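Local coordinates for protein 3-methyladenine dna-glycosylase (Archaeoglobus fulgidus, PDB 2JHN) that belongs to the AlkA-type DNA glycosylases of base excision repair, pairing a TATA-box binding protein-like domain with a helix-hairpin-helix glycosylase domain, at residues E23-D28 with K157-P162; G33-A38 with V48-E53. The protein carries 1 engineered substitution. One frame throughout, in Å; residues are numbered along the deposited sequence.

Contact 1: E23-D28 with K157-P162. With NA (sodium ion), chain F.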
ATOM      1  N   GLU A  23      11.139  -1.742 -10.754  1.00 24.11           N
ATOM      2  CA  GLU A  23      11.356  -2.525 -11.976  1.00 24.37           C
ATOM      3  C   GLU A  23      10.719  -3.926 -11.925  1.00 24.32           C
ATOM      4  O   GLU A  23      10.248  -4.467 -12.933  1.00 24.54           O
ATOM      5  CB  GLU A  23      12.862  -2.603 -12.301  1.00 24.64           C
ATOM      6  CG  GLU A  23      13.775  -3.196 -11.191  0.50 25.17           C
ATOM      7  CD  GLU A  23      13.893  -2.335  -9.917  0.50 24.94           C
ATOM      8  OE1 GLU A  23      13.819  -1.091 -10.000  0.50 25.80           O
ATOM      9  OE2 GLU A  23      14.070  -2.911  -8.828  0.50 23.74           O
ATOM     10  N   LEU A  24      10.719  -4.504 -10.739  1.00 23.67           N
ATOM     11  CA  LEU A  24      10.240  -5.845 -10.532  1.00 22.93           C
ATOM     12  C   LEU A  24       8.713  -5.858 -10.399  1.00 22.43           C
ATOM     13  O   LEU A  24       8.167  -5.004  -9.712  1.00 21.40           O
ATOM     14  CB  LEU A  24      10.886  -6.356  -9.261  1.00 23.41           C
ATOM     15  CG  LEU A  24      10.938  -7.856  -9.005  1.00 25.94           C
ATOM     16  CD1 LEU A  24      11.873  -8.539 -10.009  1.00 28.24           C
ATOM     17  CD2 LEU A  24      11.426  -8.035  -7.585  1.00 26.77           C
ATOM     18  N   PRO A  25       8.015  -6.790 -11.088  1.00 21.55           N
ATOM     19  CA  PRO A  25       6.543  -6.852 -10.975  1.00 20.60           C
ATOM     20  C   PRO A  25       6.080  -7.347  -9.615  1.00 19.73           C
ATOM     21  O   PRO A  25       6.126  -8.550  -9.331  1.00 19.50           O
ATOM     22  CB  PRO A  25       6.134  -7.825 -12.096  1.00 21.38           C
ATOM     23  CG  PRO A  25       7.390  -7.897 -13.018  1.00 21.37           C
ATOM     24  CD  PRO A  25       8.519  -7.784 -12.061  1.00 22.60           C
ATOM     25  N   THR A  26       5.650  -6.412  -8.762  1.00 18.50           N
ATOM     26  CA  THR A  26       5.361  -6.750  -7.375  1.00 17.89           C
ATOM     27  C   THR A  26       3.872  -6.670  -6.882  1.00 16.55           C
ATOM     28  O   THR A  26       3.661  -6.720  -5.686  1.00 17.22           O
ATOM     29  CB  THR A  26       6.226  -5.868  -6.418  1.00 18.94           C
ATOM     30  OG1 THR A  26       6.039  -4.490  -6.760  1.00 20.80           O
ATOM     31  CG2 THR A  26       7.741  -6.206  -6.486  1.00 18.26           C
ATOM     32  N   PRO A  27       2.852  -6.622  -7.772  1.00 15.92           N
ATOM     33  CA  PRO A  27       2.809  -6.759  -9.233  1.00 14.74           C
ATOM     34  C   PRO A  27       3.108  -5.469 -10.001  1.00 14.62           C
ATOM     35  O   PRO A  27       3.272  -5.527 -11.233  1.00 14.87           O
ATOM     36  CB  PRO A  27       1.367  -7.188  -9.496  1.00 14.48           C
ATOM     37  CG  PRO A  27       0.602  -6.457  -8.408  1.00 15.75           C
ATOM     38  CD  PRO A  27       1.489  -6.466  -7.213  1.00 15.22           C
ATOM     39  N   ASP A  28       3.163  -4.327  -9.299  1.00 13.33           N
ATOM     40  CA  ASP A  28       3.315  -3.041  -9.985  1.00 14.26           C
ATOM     41  C   ASP A  28       4.688  -2.976 -10.647  1.00 13.17           C
ATOM     42  O   ASP A  28       5.693  -3.395 -10.047  1.00 13.62           O
ATOM     43  CB  ASP A  28       3.228  -1.860  -9.009  1.00 13.86           C
ATOM     44  CG  ASP A  28       2.023  -1.945  -8.095  1.00 16.33           C
ATOM     45  OD1 ASP A  28       1.171  -1.052  -8.220  1.00 17.74           O
ATOM     46  OD2 ASP A  28       1.958  -2.906  -7.273  1.00 20.75           O
ATOM     47  N   LYS A 157       3.936  -6.090 -21.016  1.00 28.92           N
ATOM     48  CA  LYS A 157       3.380  -7.080 -20.113  1.00 27.45           C
ATOM     49  C   LYS A 157       2.852  -6.395 -18.835  1.00 26.10           C
ATOM     50  O   LYS A 157       3.552  -5.573 -18.245  1.00 25.91           O
ATOM     51  CB  LYS A 157       4.432  -8.131 -19.780  1.00 28.69           C
ATOM     52  CG  LYS A 157       4.858  -8.991 -20.989  1.00 29.78           C
ATOM     53  CD  LYS A 157       6.034  -9.870 -20.613  1.00 32.48           C
ATOM     54  CE  LYS A 157       6.706 -10.478 -21.842  1.00 35.41           C
ATOM     55  NZ  LYS A 157       7.459 -11.690 -21.421  1.00 36.68           N
ATOM     56  N   PHE A 158       1.622  -6.728 -18.447  1.00 23.49           N
ATOM     57  CA  PHE A 158       0.992  -6.203 -17.216  1.00 22.08           C
ATOM     58  C   PHE A 158       0.756  -7.355 -16.231  1.00 21.83           C
ATOM     59  O   PHE A 158       0.129  -8.364 -16.586  1.00 21.59           O
ATOM     60  CB  PHE A 158      -0.354  -5.539 -17.526  1.00 21.30           C
ATOM     61  CG  PHE A 158      -0.252  -4.335 -18.428  1.00 22.42           C
ATOM     62  CD1 PHE A 158      -0.486  -3.051 -17.923  1.00 19.99           C
ATOM     63  CD2 PHE A 158       0.061  -4.480 -19.795  1.00 21.94           C
ATOM     64  CE1 PHE A 158      -0.397  -1.914 -18.765  1.00 22.10           C
ATOM     65  CE2 PHE A 158       0.159  -3.359 -20.629  1.00 21.78           C
ATOM     66  CZ  PHE A 158      -0.077  -2.069 -20.112  1.00 21.87           C
ATOM     67  N   TYR A 159       1.211  -7.188 -14.991  1.00 20.52           N
ATOM     68  CA  TYR A 159       1.148  -8.264 -13.999  1.00 19.88           C
ATOM     69  C   TYR A 159       0.118  -7.924 -12.916  1.00 18.82           C
ATOM     70  O   TYR A 159      -0.018  -6.755 -12.534  1.00 16.85           O
ATOM     71  CB  TYR A 159       2.542  -8.496 -13.392  1.00 21.39           C
ATOM     72  CG  TYR A 159       3.639  -8.700 -14.443  1.00 23.11           C
ATOM     73  CD1 TYR A 159       4.025  -9.982 -14.855  1.00 25.27           C
ATOM     74  CD2 TYR A 159       4.270  -7.603 -15.027  1.00 23.34           C
ATOM     75  CE1 TYR A 159       5.041 -10.157 -15.847  1.00 24.13           C
ATOM     76  CE2 TYR A 159       5.268  -7.759 -15.995  1.00 26.04           C
ATOM     77  CZ  TYR A 159       5.652  -9.032 -16.394  1.00 25.50           C
ATOM     78  OH  TYR A 159       6.656  -9.125 -17.366  1.00 27.42           O
ATOM     79  N   GLY A 160      -0.615  -8.942 -12.449  1.00 17.94           N
ATOM     80  CA  GLY A 160      -1.590  -8.777 -11.349  1.00 16.93           C
ATOM     81  C   GLY A 160      -1.249  -9.628 -10.129  1.00 15.95           C
ATOM     82  O   GLY A 160      -0.546 -10.637 -10.237  1.00 16.48           O
ATOM     83  N   PHE A 161      -1.735  -9.234  -8.944  1.00 15.54           N
ATOM     84  CA  PHE A 161      -1.573 -10.075  -7.777  1.00 14.96           C
ATOM     85  C   PHE A 161      -2.491 -11.315  -7.913  1.00 14.45           C
ATOM     86  O   PHE A 161      -3.604 -11.190  -8.388  1.00 15.99           O
ATOM     87  CB  PHE A 161      -1.899  -9.324  -6.467  1.00 14.92           C
ATOM     88  CG  PHE A 161      -1.367 -10.024  -5.246  1.00 13.23           C
ATOM     89  CD1 PHE A 161      -0.019  -9.903  -4.893  1.00 11.70           C
ATOM     90  CD2 PHE A 161      -2.197 -10.864  -4.479  1.00 13.53           C
ATOM     91  CE1 PHE A 161       0.480 -10.579  -3.795  1.00 12.51           C
ATOM     92  CE2 PHE A 161      -1.690 -11.553  -3.376  1.00 13.32           C
ATOM     93  CZ  PHE A 161      -0.363 -11.407  -3.029  1.00 15.00           C
ATOM     94  N   PRO A 162      -2.012 -12.502  -7.514  1.00 15.48           N
ATOM     95  CA  PRO A 162      -2.837 -13.743  -7.578  1.00 16.01           C
ATOM     96  C   PRO A 162      -4.236 -13.580  -6.972  1.00 17.11           C
ATOM     97  O   PRO A 162      -4.369 -12.969  -5.898  1.00 16.34           O
ATOM     98  CB  PRO A 162      -2.009 -14.742  -6.776  1.00 15.41           C
ATOM     99  CG  PRO A 162      -0.584 -14.286  -7.004  1.00 16.24           C
ATOM    100  CD  PRO A 162      -0.665 -12.770  -6.995  1.00 14.60           C
TER
HETATM  101 NA    NA F1299       7.525  -3.115  -8.714  1.00 22.33          NA
HETATM  102  O   HOH W   1       2.670  -4.735 -13.914  1.00 15.77           O
HETATM  103  O   HOH W   2       6.976  -1.588  -7.377  1.00 27.53           O
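Pro25 lies over one face of the Tyr159 ring, the two side chains side by side and pointing the same way. Pro25 CG stands 3.8 Å from the centroid of that ring, only 17° off its normal, a CH-pi contact displaced toward the CE2 side. Pro25 CB reaches Tyr159 CD2 at 3.5 Å. Tyr159 CG sits beside its own backbone N and anti to the carbonyl carbon (chi1 -52°), which places Tyr159 CG itself equally near Pro25 CB, where the ring joins its stem. The second proline meets main chain rather than a ring face: Pro27 CB is 3.4 Å from Tyr159 O and also touches Gly160 C. Pro27 CG packs 3.7 Å from Phe161 N, and Pro27 CD comes up to the edge of the Phe161 ring. Water 1 closes the junction, giving a hydrogen bond to Pro27 O at 2.9 Å and accepting one from Tyr159 N; it also lies in the plane of the Tyr159 ring, at its edge. The contact thus joins a loop of the TATA-box binding protein-like domain to the end of strand 156-159 and the turn after it, within the helix-hairpin-helix family region. Val144 of helix 133-147 touches both Pro27 and Tyr159. The peptide bond between Thr26 and Pro27 is cis, in a loop that wraps a sodium ion on the side away from the tyrosine. Leu24 O binds that ion at 2.2 Å and Asp28 O at a similar distance; Leu21 O and water 2 are further ligands, and Thr26 OG1 is a longer one at 2.8 Å. Thr26 O, facing another way, accepts a hydrogen bond from Lys124 NZ.

Contact 2: G33-A38 with V48-E53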
ATOM      1  N   GLY A  33       8.917   6.394 -15.300  1.00 23.41           N
ATOM      2  CA  GLY A  33       7.846   7.214 -14.741  1.00 21.57           C
ATOM      3  C   GLY A  33       6.441   6.826 -15.176  1.00 19.96           C
ATOM      4  O   GLY A  33       5.514   7.596 -14.985  1.00 20.08           O
ATOM      5  N   VAL A  34       6.296   5.651 -15.793  1.00 18.01           N
ATOM      6  CA  VAL A  34       4.987   5.143 -16.158  1.00 17.04           C
ATOM      7  C   VAL A  34       4.695   3.932 -15.282  1.00 16.10           C
ATOM      8  O   VAL A  34       5.450   2.969 -15.294  1.00 16.51           O
ATOM      9  CB  VAL A  34       4.900   4.742 -17.663  1.00 17.50           C
ATOM     10  CG1 VAL A  34       3.554   4.199 -17.957  1.00 17.67           C
ATOM     11  CG2 VAL A  34       5.206   5.962 -18.565  1.00 18.94           C
ATOM     12  N   TRP A  35       3.608   4.016 -14.519  1.00 15.60           N
ATOM     13  CA  TRP A  35       3.150   2.946 -13.633  1.00 14.74           C
ATOM     14  C   TRP A  35       2.205   2.007 -14.383  1.00 14.32           C
ATOM     15  O   TRP A  35       1.350   2.471 -15.157  1.00 14.42           O
ATOM     16  CB  TRP A  35       2.402   3.577 -12.448  1.00 13.49           C
ATOM     17  CG  TRP A  35       1.660   2.609 -11.547  1.00 14.54           C
ATOM     18  CD1 TRP A  35       2.138   1.997 -10.428  1.00 13.81           C
ATOM     19  CD2 TRP A  35       0.302   2.173 -11.695  1.00 12.97           C
ATOM     20  NE1 TRP A  35       1.171   1.190  -9.880  1.00  9.68           N
ATOM     21  CE2 TRP A  35       0.034   1.277 -10.632  1.00 10.32           C
ATOM     22  CE3 TRP A  35      -0.701   2.423 -12.646  1.00 13.42           C
ATOM     23  CZ2 TRP A  35      -1.202   0.660 -10.460  1.00 12.41           C
ATOM     24  CZ3 TRP A  35      -1.954   1.788 -12.481  1.00 13.68           C
ATOM     25  CH2 TRP A  35      -2.191   0.923 -11.389  1.00 12.25           C
ATOM     26  N   ARG A  36       2.316   0.700 -14.134  1.00 14.21           N
ATOM     27  CA  ARG A  36       1.339  -0.225 -14.689  1.00 14.45           C
ATOM     28  C   ARG A  36       1.148  -1.503 -13.899  1.00 14.16           C
ATOM     29  O   ARG A  36       2.051  -1.955 -13.179  1.00 14.30           O
ATOM     30  CB  ARG A  36       1.663  -0.594 -16.161  1.00 14.45           C
ATOM     31  CG  ARG A  36       2.820  -1.528 -16.332  1.00 15.29           C
ATOM     32  CD  ARG A  36       3.208  -1.621 -17.844  1.00 16.09           C
ATOM     33  NE  ARG A  36       4.061  -2.781 -18.041  1.00 20.32           N
ATOM     34  CZ  ARG A  36       5.390  -2.762 -18.007  1.00 22.38           C
ATOM     35  NH1 ARG A  36       6.058  -1.628 -17.828  1.00 23.08           N
ATOM     36  NH2 ARG A  36       6.059  -3.893 -18.171  1.00 25.31           N
ATOM     37  N   ARG A  37      -0.044  -2.071 -14.052  0.50 14.65           N
ATOM     38  CA  ARG A  37      -0.368  -3.408 -13.543  0.50 15.27           C
ATOM     39  C   ARG A  37      -1.617  -3.939 -14.204  0.50 15.54           C
ATOM     40  O   ARG A  37      -2.339  -3.202 -14.879  0.50 15.19           O
ATOM     41  CB  ARG A  37      -0.521  -3.428 -12.011  0.50 15.59           C
ATOM     42  CG  ARG A  37      -1.722  -2.733 -11.452  0.50 16.56           C
ATOM     43  CD  ARG A  37      -1.665  -2.818  -9.902  0.50 15.36           C
ATOM     44  NE  ARG A  37      -2.291  -4.034  -9.369  0.50 15.65           N
ATOM     45  CZ  ARG A  37      -2.152  -4.468  -8.110  0.50 16.14           C
ATOM     46  NH1 ARG A  37      -1.384  -3.813  -7.233  0.50 16.17           N
ATOM     47  NH2 ARG A  37      -2.770  -5.571  -7.728  0.50 14.88           N
ATOM     48  N   ALA A  38      -1.858  -5.234 -14.010  1.00 16.57           N
ATOM     49  CA  ALA A  38      -3.095  -5.849 -14.444  1.00 18.10           C
ATOM     50  C   ALA A  38      -4.016  -5.776 -13.230  1.00 19.91           C
ATOM     51  O   ALA A  38      -3.576  -5.996 -12.079  1.00 19.82           O
ATOM     52  CB  ALA A  38      -2.862  -7.294 -14.856  1.00 18.11           C
ATOM     53  N   VAL A  48      -3.853  -1.774 -17.159  1.00 19.14           N
ATOM     54  CA  VAL A  48      -4.005  -0.350 -16.834  1.00 18.33           C
ATOM     55  C   VAL A  48      -2.609   0.245 -16.691  1.00 17.56           C
ATOM     56  O   VAL A  48      -1.732  -0.378 -16.099  1.00 16.14           O
ATOM     57  CB  VAL A  48      -4.817  -0.098 -15.536  1.00 19.29           C
ATOM     58  CG1 VAL A  48      -4.942   1.413 -15.258  1.00 19.42           C
ATOM     59  CG2 VAL A  48      -6.227  -0.690 -15.644  1.00 20.47           C
ATOM     60  N   MET A  49      -2.399   1.443 -17.253  1.00 17.98           N
ATOM     61  CA  MET A  49      -1.172   2.189 -17.007  1.00 20.10           C
ATOM     62  C   MET A  49      -1.528   3.654 -16.783  1.00 17.45           C
ATOM     63  O   MET A  49      -2.581   4.125 -17.222  1.00 17.22           O
ATOM     64  CB  MET A  49      -0.171   2.032 -18.162  1.00 20.05           C
ATOM     65  CG  MET A  49      -0.529   2.825 -19.378  1.00 23.98           C
ATOM     66  SD  MET A  49       0.449   2.349 -20.807  1.00 29.21           S
ATOM     67  CE  MET A  49       1.992   3.104 -20.436  1.00 29.20           C
ATOM     68  N   ALA A  50      -0.660   4.365 -16.088  1.00 16.72           N
ATOM     69  CA  ALA A  50      -0.926   5.765 -15.767  1.00 15.76           C
ATOM     70  C   ALA A  50       0.378   6.535 -15.652  1.00 15.11           C
ATOM     71  O   ALA A  50       1.397   5.991 -15.248  1.00 14.10           O
ATOM     72  CB  ALA A  50      -1.752   5.896 -14.484  1.00 16.17           C
ATOM     73  N   TYR A  51       0.317   7.817 -16.011  1.00 15.98           N
ATOM     74  CA  TYR A  51       1.484   8.684 -16.043  1.00 16.46           C
ATOM     75  C   TYR A  51       0.954  10.112 -16.200  1.00 16.17           C
ATOM     76  O   TYR A  51      -0.137  10.312 -16.742  1.00 15.34           O
ATOM     77  CB  TYR A  51       2.424   8.310 -17.208  1.00 17.50           C
ATOM     78  CG  TYR A  51       1.725   8.315 -18.557  1.00 19.11           C
ATOM     79  CD1 TYR A  51       1.655   9.488 -19.318  1.00 19.88           C
ATOM     80  CD2 TYR A  51       1.140   7.156 -19.076  1.00 20.26           C
ATOM     81  CE1 TYR A  51       0.992   9.509 -20.560  1.00 19.80           C
ATOM     82  CE2 TYR A  51       0.483   7.161 -20.322  1.00 20.71           C
ATOM     83  CZ  TYR A  51       0.427   8.356 -21.061  1.00 19.72           C
ATOM     84  OH  TYR A  51      -0.214   8.412 -22.283  1.00 20.53           O
ATOM     85  N   PRO A  52       1.703  11.098 -15.685  1.00 16.34           N
ATOM     86  CA  PRO A  52       1.292  12.489 -15.738  1.00 17.12           C
ATOM     87  C   PRO A  52       1.461  13.112 -17.136  1.00 18.21           C
ATOM     88  O   PRO A  52       2.447  12.837 -17.823  1.00 18.06           O
ATOM     89  CB  PRO A  52       2.238  13.173 -14.767  1.00 16.53           C
ATOM     90  CG  PRO A  52       3.436  12.338 -14.713  1.00 17.23           C
ATOM     91  CD  PRO A  52       2.984  10.918 -14.983  1.00 16.43           C
ATOM     92  N   GLU A  53       0.509  13.935 -17.549  1.00 19.49           N
ATOM     93  CA  GLU A  53       0.821  14.811 -18.678  1.00 21.83           C
ATOM     94  C   GLU A  53       1.121  16.244 -18.202  1.00 22.43           C
ATOM     95  O   GLU A  53       1.769  17.029 -18.917  1.00 21.99           O
ATOM     96  CB  GLU A  53      -0.214  14.704 -19.800  1.00 22.37           C
ATOM     97  CG  GLU A  53      -1.325  15.675 -19.733  1.00 23.51           C
ATOM     98  CD  GLU A  53      -2.346  15.496 -20.846  1.00 22.10           C
ATOM     99  OE1 GLU A  53      -2.081  14.854 -21.898  1.00 24.28           O
ATOM    100  OE2 GLU A  53      -3.461  15.961 -20.632  1.00 21.82           O
TER
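Trp35 O is gripped twice by the opposing strand: Ala50 N donates a hydrogen bond to it at 2.9 Å, and Met49 CA makes a CA-H...O contact at 3.1 Å. The return bond, Trp35 N to Ala50 O, makes Trp35 and Ala50 an antiparallel hydrogen-bonded pair. Two residues on, Arg37 and Val48 repeat the pattern, Arg37 N giving to Val48 O and Val48 N to Arg37 O, both at 3.1 Å. Between them Arg36 and Met49 form a non-hydrogen-bonded pair, their CA atoms 4.2 Å apart and CB meeting CB at 3.8 Å. These strands, 34-41 and 44-54, are the arms of a beta hairpin, adjacent in the five-stranded antiparallel sheet of the TATA-box binding protein-like domain. Trp35 CG is anti to its backbone N (chi1 170°), and the indole turns the CE3-CZ3 edge of its six-membered ring to the neighbouring strand. There Trp35 CE3 touches Ala50 CB at 4.1 Å, while CZ3 meets Val48 CG1, which lies near the plane of the indole. Helix 12-17 covers this face of the sheet, Trp12 and Met16 touching Trp35. On the other face Phe158 packs against Arg36 and Met49; the extended Arg36 chain carries NE to a hydrogen bond with Lys157 O and NH1 to a salt bridge with Glu31. Farther along, the side chains of Val34 and Tyr51 lie side by side, pointing the same way, with Val34 CG2 3.9 Å from Tyr51 CB, and Tyr51 OH is hydrogen-bonded to Glu61 OE2 on strand 57-62.

Contact 1 is the more deeply buried: the loop and the turn it joins, far apart in sequence, meet through prolines, one tyrosine face and a bridging water, with no direct hydrogen bond. Contact 2 pairs neighbouring strands through regular backbone bonds; it is partly buried and closes only a short hairpin, nested within the chain spanned by contact 1. The two touch directly. Tyr159 O and Ala38 N, 2.8 Å apart, probably share a hydrogen bond that ties strand 156-159 to the hairpin, and Asp28 OD1 lies 2.8 Å from Trp35 NE1, linking the sodium-binding loop to the indole. Phe158 CE1 packs against Val48 O.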